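Local coordinates for protein interpain A (Prevotella intermedia, PDB 3BB7) that is probably a secreted cysteine protease of the C10 family, here as the propeptide-bearing catalytic part of a longer protein, in zymogen form, at residues Lys109-Ala122 with Met186-Pro200. The protein carries 1 engineered substitution. Numbering follows the deposited sequence.
Sequences KGRLITGAVATATA and MLHCGVASEMQYGGP. Engineered in segment 109-122: Ala116 (natural residue Cys).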
loop_
_atom_site.group_PDB
_atom_site.type_symbol
_atom_site.label_atom_id
_atom_site.label_comp_id
_atom_site.label_asym_id
_atom_site.label_seq_id
_atom_site.Cartn_x
_atom_site.Cartn_y
_atom_site.Cartn_z
ATOM N N LYS A 109 -13.994 -10.111 19.549
ATOM C CA LYS A 109 -13.035 -10.849 18.731
ATOM C C LYS A 109 -11.825 -9.970 18.412
ATOM O O LYS A 109 -11.012 -10.310 17.553
ATOM C CB LYS A 109 -13.695 -11.317 17.435
ATOM C CG LYS A 109 -14.963 -12.139 17.684
ATOM C CD LYS A 109 -15.395 -12.922 16.454
ATOM C CE LYS A 109 -16.801 -13.502 16.620
ATOM N NZ LYS A 109 -17.230 -14.100 15.321
ATOM N N GLY A 110 -11.700 -8.865 19.132
ATOM C CA GLY A 110 -10.598 -7.935 18.918
ATOM C C GLY A 110 -11.089 -6.611 18.384
ATOM O O GLY A 110 -12.148 -6.513 17.764
ATOM N N ARG A 111 -10.304 -5.580 18.634
ATOM C CA ARG A 111 -10.675 -4.258 18.155
ATOM C C ARG A 111 -10.658 -4.212 16.606
ATOM O O ARG A 111 -9.803 -4.835 15.966
ATOM C CB ARG A 111 -9.714 -3.199 18.712
ATOM C CG ARG A 111 -10.119 -1.779 18.450
ATOM C CD ARG A 111 -9.228 -0.786 19.214
ATOM N NE ARG A 111 -9.273 -0.991 20.671
ATOM C CZ ARG A 111 -10.207 -0.487 21.484
ATOM N NH1 ARG A 111 -11.200 0.284 21.020
ATOM N NH2 ARG A 111 -10.149 -0.761 22.793
ATOM N N LEU A 112 -11.593 -3.457 16.015
ATOM C CA LEU A 112 -11.605 -3.316 14.571
ATOM C C LEU A 112 -10.252 -2.748 14.106
ATOM O O LEU A 112 -9.639 -1.918 14.811
ATOM C CB LEU A 112 -12.730 -2.376 14.158
ATOM C CG LEU A 112 -14.160 -2.815 14.549
ATOM C CD1 LEU A 112 -15.201 -1.748 14.123
ATOM C CD2 LEU A 112 -14.553 -4.223 14.013
ATOM N N ILE A 113 -9.798 -3.170 12.924
ATOM C CA ILE A 113 -8.512 -2.697 12.403
ATOM C C ILE A 113 -8.671 -1.660 11.317
ATOM O O ILE A 113 -9.770 -1.468 10.788
ATOM C CB ILE A 113 -7.600 -3.908 12.009
ATOM C CG1 ILE A 113 -8.078 -4.629 10.722
ATOM C CG2 ILE A 113 -7.494 -4.878 13.199
ATOM C CD1 ILE A 113 -7.159 -5.760 10.226
ATOM N N THR A 114 -7.604 -0.907 11.022
ATOM C CA THR A 114 -7.847 0.300 10.245
ATOM C C THR A 114 -8.212 0.071 8.779
ATOM O O THR A 114 -8.872 0.926 8.151
ATOM C CB THR A 114 -6.620 1.222 10.248
ATOM O OG1 THR A 114 -5.516 0.492 9.699
ATOM C CG2 THR A 114 -6.332 1.717 11.652
ATOM N N GLY A 115 -7.735 -1.029 8.223
ATOM C CA GLY A 115 -7.899 -1.316 6.773
ATOM C C GLY A 115 -6.650 -0.866 6.019
ATOM O O GLY A 115 -6.099 0.218 6.278
ATOM N N ALA A 116 -6.200 -1.677 5.068
ATOM C CA ALA A 116 -4.981 -1.359 4.314
ATOM C C ALA A 116 -5.109 -0.067 3.548
ATOM O O ALA A 116 -4.130 0.677 3.389
ATOM C CB ALA A 116 -4.653 -2.485 3.345
ATOM N N VAL A 117 -6.312 0.223 3.047
ATOM C CA VAL A 117 -6.508 1.475 2.288
ATOM C C VAL A 117 -6.319 2.667 3.204
ATOM O O VAL A 117 -5.696 3.657 2.816
ATOM C CB VAL A 117 -7.910 1.505 1.594
ATOM C CG1 VAL A 117 -8.225 2.871 1.017
ATOM C CG2 VAL A 117 -7.932 0.433 0.492
ATOM N N ALA A 118 -6.839 2.578 4.432
ATOM C CA ALA A 118 -6.666 3.693 5.369
ATOM C C ALA A 118 -5.211 3.865 5.757
ATOM O O ALA A 118 -4.717 4.989 5.809
ATOM C CB ALA A 118 -7.523 3.506 6.581
ATOM N N THR A 119 -4.488 2.769 5.995
ATOM C CA THR A 119 -3.089 2.868 6.396
ATOM C C THR A 119 -2.232 3.464 5.257
ATOM O O THR A 119 -1.348 4.327 5.504
ATOM C CB THR A 119 -2.601 1.492 6.844
ATOM O OG1 THR A 119 -3.308 1.136 8.039
ATOM C CG2 THR A 119 -1.105 1.474 7.100
ATOM N N ALA A 120 -2.475 3.015 4.024
ATOM C CA ALA A 120 -1.733 3.566 2.890
ATOM C C ALA A 120 -2.061 5.063 2.708
ATOM O O ALA A 120 -1.156 5.886 2.590
ATOM C CB ALA A 120 -2.075 2.785 1.617
ATOM N N THR A 121 -3.349 5.428 2.740
ATOM C CA THR A 121 -3.743 6.828 2.581
ATOM C C THR A 121 -3.160 7.689 3.699
ATOM O O THR A 121 -2.616 8.763 3.440
ATOM C CB THR A 121 -5.279 6.912 2.560
ATOM O OG1 THR A 121 -5.772 6.118 1.470
ATOM C CG2 THR A 121 -5.738 8.342 2.361
ATOM N N ALA A 122 -3.222 7.218 4.944
ATOM C CA ALA A 122 -2.688 8.018 6.060
ATOM C C ALA A 122 -1.183 8.275 5.865
ATOM O O ALA A 122 -0.702 9.385 6.130
ATOM C CB ALA A 122 -2.990 7.314 7.386
ATOM N N MET A 186 -5.998 7.855 10.866
ATOM C CA MET A 186 -6.399 6.517 10.387
ATOM C C MET A 186 -7.914 6.387 10.315
ATOM O O MET A 186 -8.445 5.924 9.318
ATOM C CB MET A 186 -5.874 5.448 11.342
ATOM C CG MET A 186 -4.386 5.228 11.268
ATOM S SD MET A 186 -3.938 4.302 9.784
ATOM C CE MET A 186 -2.155 4.286 9.946
ATOM N N LEU A 187 -8.603 6.831 11.380
ATOM C CA LEU A 187 -10.058 6.733 11.422
ATOM C C LEU A 187 -10.649 7.582 10.293
ATOM O O LEU A 187 -11.507 7.136 9.544
ATOM C CB LEU A 187 -10.555 7.217 12.775
ATOM C CG LEU A 187 -12.013 7.672 12.859
ATOM C CD1 LEU A 187 -12.814 6.455 12.817
ATOM C CD2 LEU A 187 -12.254 8.445 14.142
ATOM N N HIS A 188 -10.139 8.796 10.130
ATOM C CA HIS A 188 -10.694 9.688 9.114
ATOM C C HIS A 188 -10.450 9.157 7.710
ATOM O O HIS A 188 -11.354 9.221 6.857
ATOM C CB HIS A 188 -10.125 11.078 9.301
ATOM C CG HIS A 188 -10.700 11.791 10.478
ATOM N ND1 HIS A 188 -10.840 13.162 10.507
ATOM C CD2 HIS A 188 -11.221 11.324 11.645
ATOM C CE1 HIS A 188 -11.383 13.517 11.664
ATOM N NE2 HIS A 188 -11.649 12.423 12.360
ATOM N N CYS A 189 -9.269 8.579 7.482
ATOM C CA CYS A 189 -8.987 7.992 6.149
ATOM C C CYS A 189 -9.922 6.833 5.869
ATOM O O CYS A 189 -10.364 6.665 4.707
ATOM C CB CYS A 189 -7.537 7.539 6.045
ATOM S SG CYS A 189 -6.375 8.927 5.951
ATOM N N GLY A 190 -10.208 6.018 6.893
ATOM C CA GLY A 190 -11.164 4.909 6.690
ATOM C C GLY A 190 -12.577 5.408 6.402
ATOM O O GLY A 190 -13.237 4.957 5.442
ATOM N N VAL A 191 -13.098 6.295 7.254
ATOM C CA VAL A 191 -14.468 6.795 7.062
ATOM C C VAL A 191 -14.594 7.471 5.682
ATOM O O VAL A 191 -15.571 7.265 4.955
ATOM C CB VAL A 191 -14.855 7.751 8.193
ATOM C CG1 VAL A 191 -16.174 8.464 7.867
ATOM C CG2 VAL A 191 -14.942 6.959 9.519
ATOM N N ALA A 192 -13.599 8.274 5.309
ATOM C CA ALA A 192 -13.584 8.929 3.978
ATOM C C ALA A 192 -13.637 7.930 2.821
ATOM O O ALA A 192 -14.192 8.244 1.758
ATOM C CB ALA A 192 -12.382 9.797 3.828
ATOM N N SER A 193 -13.098 6.728 3.039
ATOM C CA SER A 193 -13.016 5.698 2.018
ATOM C C SER A 193 -14.173 4.735 2.069
ATOM O O SER A 193 -14.154 3.708 1.376
ATOM C CB SER A 193 -11.702 4.941 2.166
ATOM O OG SER A 193 -10.598 5.824 1.941
ATOM N N GLU A 194 -15.202 5.066 2.870
ATOM C CA GLU A 194 -16.372 4.167 3.052
ATOM C C GLU A 194 -15.956 2.768 3.518
ATOM O O GLU A 194 -16.489 1.742 3.055
ATOM C CB GLU A 194 -17.210 4.083 1.783
ATOM C CG GLU A 194 -18.667 3.710 1.989
ATOM C CD GLU A 194 -19.457 4.738 2.790
ATOM O OE1 GLU A 194 -20.552 4.365 3.284
ATOM O OE2 GLU A 194 -18.994 5.891 2.917
ATOM N N MET A 195 -15.021 2.728 4.465
ATOM C CA MET A 195 -14.487 1.470 4.965
ATOM C C MET A 195 -15.584 0.536 5.480
ATOM O O MET A 195 -16.525 0.984 6.156
ATOM C CB MET A 195 -13.503 1.755 6.109
ATOM C CG MET A 195 -12.600 0.582 6.551
ATOM S SD MET A 195 -11.503 -0.050 5.248
ATOM C CE MET A 195 -10.343 1.315 5.089
ATOM N N GLN A 196 -15.404 -0.758 5.204
ATOM C CA GLN A 196 -16.250 -1.832 5.746
ATOM C C GLN A 196 -15.364 -2.460 6.813
ATOM O O GLN A 196 -14.500 -3.289 6.526
ATOM C CB GLN A 196 -16.593 -2.840 4.652
ATOM C CG GLN A 196 -17.517 -2.189 3.595
ATOM C CD GLN A 196 -17.979 -3.147 2.539
ATOM O OE1 GLN A 196 -18.025 -2.794 1.353
ATOM N NE2 GLN A 196 -18.339 -4.362 2.953
ATOM N N TYR A 197 -15.590 -2.070 8.062
ATOM C CA TYR A 197 -14.663 -2.407 9.133
ATOM C C TYR A 197 -14.835 -3.846 9.577
ATOM O O TYR A 197 -15.951 -4.415 9.574
ATOM C CB TYR A 197 -14.869 -1.479 10.312
ATOM C CG TYR A 197 -14.180 -0.144 10.126
ATOM C CD1 TYR A 197 -14.917 1.003 9.837
ATOM C CD2 TYR A 197 -12.800 -0.020 10.255
ATOM C CE1 TYR A 197 -14.289 2.264 9.642
ATOM C CE2 TYR A 197 -12.161 1.224 10.084
ATOM C CZ TYR A 197 -12.914 2.367 9.803
ATOM O OH TYR A 197 -12.267 3.554 9.615
ATOM N N GLY A 198 -13.731 -4.439 10.034
ATOM C CA GLY A 198 -13.792 -5.793 10.595
ATOM C C GLY A 198 -12.719 -5.960 11.646
ATOM O O GLY A 198 -11.813 -5.132 11.744
ATOM N N GLY A 199 -12.831 -7.012 12.450
ATOM C CA GLY A 199 -11.792 -7.319 13.444
ATOM C C GLY A 199 -10.536 -7.928 12.845
ATOM O O GLY A 199 -10.443 -8.105 11.634
ATOM N N PRO A 200 -9.532 -8.229 13.697
ATOM C CA PRO A 200 -8.218 -8.673 13.205
ATOM C C PRO A 200 -8.268 -9.884 12.280
ATOM O O PRO A 200 -7.443 -9.998 11.376
ATOM C CB PRO A 200 -7.447 -9.015 14.486
ATOM C CG PRO A 200 -8.449 -8.975 15.610
ATOM C CD PRO A 200 -9.597 -8.125 15.164
HETATM O O HOH W 1 -9.595 3.268 9.512
#
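Met195 reaches from the turn after helix 186-192 to the start of helix 116-122. Its CB points toward residues 109-122; CG stands anti to the backbone N (chi1 -167°), then the chain bends about CB-CG and again about CG-SD. CG lies over the centre of the Tyr197 ring, 3.5 Å above its plane; SD passes near Thr114 O and Gly115 CA; CE ends 3.4 Å from Thr114 O and 3.9 Å from Ala118 CB. The same ring turns its edge to Ile113 O, with CD2 3.4 Å from that oxygen, while Leu112 CD1 packs on Tyr197 CB. Beyond the ring, Tyr197 OH donates to a water, which in turn donates to Thr114 O and to Met186 O, so one solvent molecule ties the loop before one helix to the flank of the other. Gly115 holds the N-cap position of helix 116-128, the central helix of a papain-like (clan CA) peptidase, at whose start the nucleophile is predicted; that residue is engineered to Ala116 here and lies outside this contact. The axes of helix segments 116-122 and 186-192 come within 8.2 Å at 120°, and small residues permit this approach: Ala118 CB sits 3.7 Å from Gly190 N. Farther along, Cys189 SG touches both Thr121 CG2 and Ala122 N and CB, and Met186, bent at chi2, lays SD 3.7 Å from Thr119 OG1 without a hydrogen bond; that hydroxyl is hydrogen-bonded to Gly95 O. Helix 208-218 adds Cys211 against Val117, Thr121 and Ser193. At the opposite end loop residues 110-114 and 197-200 run side by side in roughly opposite directions, and Ile113 N donates a nearly straight hydrogen bond (164°) to Gly198 O. Pro200 CD rests 3.4 Å from Arg111 O.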